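Side-chain contact in aspartate aminotransferase, mitochondrial (Trypanosoma brucei brucei, PDB 4W5K), which probably transfers amino groups between L-aspartate and 2-oxoglutarate, using pyridoxal 5'-phosphate as cofactor and working as a homodimer: residues Leu104-Asp109 with Arg279-Asn284. The protein carries 1 engineered substitution. Residues are numbered along the deposited sequence; the frame is centred on the assembly and turned at random.
Sequences LRIGGD and RPMYSN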
ATOM      1  N   LEU A 104       4.817 -10.693  -0.821  1.00 16.24           N
ATOM      2  CA  LEU A 104       5.324 -11.621   0.208  1.00 16.04           C
ATOM      3  C   LEU A 104       4.378 -11.671   1.399  1.00 14.62           C
ATOM      4  O   LEU A 104       4.086 -12.746   1.932  1.00 18.35           O
ATOM      5  CB  LEU A 104       6.715 -11.200   0.679  1.00 15.95           C
ATOM      6  CG  LEU A 104       7.746 -11.444  -0.419  1.00 18.13           C
ATOM      7  CD1 LEU A 104       8.972 -10.578  -0.152  1.00 21.64           C
ATOM      8  CD2 LEU A 104       8.134 -12.977  -0.484  1.00 17.32           C
ATOM      9  N   ARG A 105       3.924 -10.505   1.847  1.00 14.36           N
ATOM     10  CA  ARG A 105       3.036 -10.429   3.010  1.00 14.85           C
ATOM     11  C   ARG A 105       1.645 -11.010   2.720  1.00 19.43           C
ATOM     12  O   ARG A 105       1.138 -11.851   3.498  1.00 18.82           O
ATOM     13  CB  ARG A 105       2.892  -8.974   3.491  1.00 15.49           C
ATOM     14  CG  ARG A 105       1.827  -8.745   4.592  1.00 16.06           C
ATOM     15  CD  ARG A 105       2.106  -9.559   5.859  1.00 17.58           C
ATOM     16  NE  ARG A 105       1.080  -9.298   6.874  1.00 17.98           N
ATOM     17  CZ  ARG A 105       1.140  -8.328   7.793  1.00 18.14           C
ATOM     18  NH1 ARG A 105       2.192  -7.513   7.827  1.00 18.79           N
ATOM     19  NH2 ARG A 105       0.148  -8.187   8.684  1.00 18.71           N
ATOM     20  N   ILE A 106       1.015 -10.554   1.636  1.00 16.82           N
ATOM     21  CA  ILE A 106      -0.323 -11.056   1.290  1.00 16.77           C
ATOM     22  C   ILE A 106      -0.250 -12.565   0.985  1.00 18.37           C
ATOM     23  O   ILE A 106      -1.098 -13.323   1.430  1.00 19.04           O
ATOM     24  CB  ILE A 106      -0.937 -10.296   0.111  1.00 18.59           C
ATOM     25  CG1 ILE A 106      -1.245  -8.846   0.529  1.00 20.38           C
ATOM     26  CG2 ILE A 106      -2.207 -10.979  -0.371  1.00 19.71           C
ATOM     27  CD1 ILE A 106      -2.317  -8.685   1.600  1.00 23.24           C
ATOM     28  N   GLY A 107       0.773 -12.990   0.243  1.00 16.14           N
ATOM     29  CA  GLY A 107       0.974 -14.425   0.019  1.00 17.10           C
ATOM     30  C   GLY A 107       1.135 -15.191   1.301  1.00 18.32           C
ATOM     31  O   GLY A 107       0.540 -16.276   1.468  1.00 18.97           O
ATOM     32  N   GLY A 108       1.997 -14.697   2.195  1.00 20.10           N
ATOM     33  CA  GLY A 108       2.172 -15.327   3.499  1.00 19.97           C
ATOM     34  C   GLY A 108       0.870 -15.432   4.288  1.00 21.02           C
ATOM     35  O   GLY A 108       0.574 -16.461   4.918  1.00 21.67           O
ATOM     36  N   ASP A 109       0.064 -14.366   4.236  1.00 16.75           N
ATOM     37  CA  ASP A 109      -1.230 -14.364   4.911  1.00 18.69           C
ATOM     38  C   ASP A 109      -2.234 -15.325   4.262  1.00 19.09           C
ATOM     39  O   ASP A 109      -3.214 -15.733   4.907  1.00 21.27           O
ATOM     40  CB  ASP A 109      -1.831 -12.935   4.931  1.00 20.39           C
ATOM     41  CG  ASP A 109      -1.258 -12.063   6.061  1.00 22.12           C
ATOM     42  OD1 ASP A 109      -0.885 -12.612   7.111  1.00 22.62           O
ATOM     43  OD2 ASP A 109      -1.218 -10.813   5.917  1.00 19.88           O
ATOM     44  N   ARG A 279      -8.557  -5.954   1.261  1.00 17.57           N
ATOM     45  CA  ARG A 279      -9.489  -4.888   1.593  1.00 19.21           C
ATOM     46  C   ARG A 279      -9.291  -4.318   3.016  1.00 19.05           C
ATOM     47  O   ARG A 279      -9.222  -3.093   3.172  1.00 16.49           O
ATOM     48  CB  ARG A 279     -10.929  -5.364   1.401  1.00 19.06           C
ATOM     49  CG  ARG A 279     -11.923  -4.258   1.573  1.00 24.09           C
ATOM     50  CD  ARG A 279     -13.340  -4.690   1.201  1.00 30.20           C
ATOM     51  NE  ARG A 279     -13.450  -5.092  -0.204  1.00 37.77           N
ATOM     52  CZ  ARG A 279     -13.542  -6.356  -0.616  1.00 42.71           C
ATOM     53  NH1 ARG A 279     -13.544  -7.347   0.271  1.00 44.16           N
ATOM     54  NH2 ARG A 279     -13.644  -6.634  -1.911  1.00 40.44           N
ATOM     55  N   PRO A 280      -9.140  -5.185   4.047  1.00 19.21           N
ATOM     56  CA  PRO A 280      -8.916  -4.637   5.392  1.00 17.05           C
ATOM     57  C   PRO A 280      -7.451  -4.295   5.703  1.00 16.34           C
ATOM     58  O   PRO A 280      -7.157  -3.934   6.839  1.00 18.57           O
ATOM     59  CB  PRO A 280      -9.414  -5.766   6.304  1.00 19.55           C
ATOM     60  CG  PRO A 280      -9.031  -7.004   5.533  1.00 19.99           C
ATOM     61  CD  PRO A 280      -9.357  -6.651   4.096  1.00 20.77           C
ATOM     62  N   MET A 281      -6.566  -4.359   4.713  1.00 17.13           N
ATOM     63  CA  MET A 281      -5.197  -3.884   4.907  1.00 18.88           C
ATOM     64  C   MET A 281      -4.986  -2.487   4.270  1.00 20.26           C
ATOM     65  O   MET A 281      -4.463  -1.594   4.926  1.00 18.10           O
ATOM     66  CB  MET A 281      -4.190  -4.867   4.332  1.00 17.99           C
ATOM     67  CG  MET A 281      -2.796  -4.587   4.832  1.00 16.95           C
ATOM     68  SD  MET A 281      -1.571  -5.753   4.184  1.00 20.65           S
ATOM     69  CE  MET A 281      -2.108  -7.239   5.044  1.00 17.99           C
ATOM     70  N   TYR A 282      -5.406  -2.317   3.018  1.00 16.42           N
ATOM     71  CA  TYR A 282      -5.194  -1.029   2.309  1.00 14.59           C
ATOM     72  C   TYR A 282      -6.277  -0.759   1.253  1.00 16.07           C
ATOM     73  O   TYR A 282      -6.136   0.167   0.454  1.00 17.25           O
ATOM     74  CB  TYR A 282      -3.776  -0.988   1.655  1.00 16.56           C
ATOM     75  CG  TYR A 282      -3.492  -2.096   0.673  1.00 17.81           C
ATOM     76  CD1 TYR A 282      -3.800  -1.967  -0.682  1.00 19.17           C
ATOM     77  CD2 TYR A 282      -2.904  -3.295   1.107  1.00 17.21           C
ATOM     78  CE1 TYR A 282      -3.501  -3.012  -1.597  1.00 17.10           C
ATOM     79  CE2 TYR A 282      -2.633  -4.318   0.219  1.00 18.72           C
ATOM     80  CZ  TYR A 282      -2.947  -4.175  -1.107  1.00 16.41           C
ATOM     81  OH  TYR A 282      -2.634  -5.207  -1.964  1.00 18.11           O
ATOM     82  N   SER A 283      -7.333  -1.567   1.256  1.00 16.40           N
ATOM     83  CA  SER A 283      -8.525  -1.383   0.395  1.00 17.07           C
ATOM     84  C   SER A 283      -8.297  -1.739  -1.071  1.00 17.89           C
ATOM     85  O   SER A 283      -9.013  -2.579  -1.623  1.00 20.92           O
ATOM     86  CB  SER A 283      -9.071   0.061   0.486  1.00 17.31           C
ATOM     87  OG  SER A 283     -10.420   0.101   0.074  1.00 21.32           O
ATOM     88  N   ASN A 284      -7.319  -1.087  -1.709  1.00 15.87           N
ATOM     89  CA  ASN A 284      -7.017  -1.317  -3.120  1.00 17.93           C
ATOM     90  C   ASN A 284      -5.672  -0.637  -3.456  1.00 17.52           C
ATOM     91  O   ASN A 284      -5.197   0.189  -2.692  1.00 14.97           O
ATOM     92  CB  ASN A 284      -8.176  -0.820  -3.999  1.00 17.64           C
ATOM     93  CG  ASN A 284      -8.634   0.566  -3.617  1.00 19.39           C
ATOM     94  OD1 ASN A 284      -7.886   1.512  -3.772  1.00 20.12           O
ATOM     95  ND2 ASN A 284      -9.850   0.682  -3.063  1.00 17.66           N
TER
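Met281 makes a buried, largely apolar contact with Arg105, Ile106 and Asp109, where the C-terminal end of helix 264-282 meets helix 99-110 at the dimer interface, in the large, cofactor-binding domain of this fold-type I aminotransferase. Here the two backbones stay apart, with the CA atoms of Ile106 and Met281, the nearest pair, 9.4 Å from each other, and the methionine side chain spans much of that gap. Its CG lies anti to the backbone N (chi1 -165°) and chi2 is also extended, which carries SD across to helix 99-110; the bend at chi3 (-69°) then turns the methyl group among the three residues. Met281 CE rests 3.7 Å from Ile106 CD1, the two side chains running alongside in opposite senses. Met281 CE also lies over one face of the Arg105 guanidinium, 4.2 Å from Arg105 NE, and is 3.8 Å from Asp109 OD2. It thus packs against a salt bridge between residues one helical turn apart, in which Arg105 NE donates to the syn side of Asp109 OD2 at 2.9 Å, nearly in the guanidinium plane but well out of the carboxylate plane (35°). Arg105 NH1 is hydrogen-bonded to Pro280 O of the second subunit, so two bonds hold the guanidinium, one of them across the dimer. Around this junction, Ile106 also packs on Leu274 and Leu277 of helix 264-282, Met281 meets Met281 of the second subunit, and Leu104 touches helix 129-137 and strand 205-210.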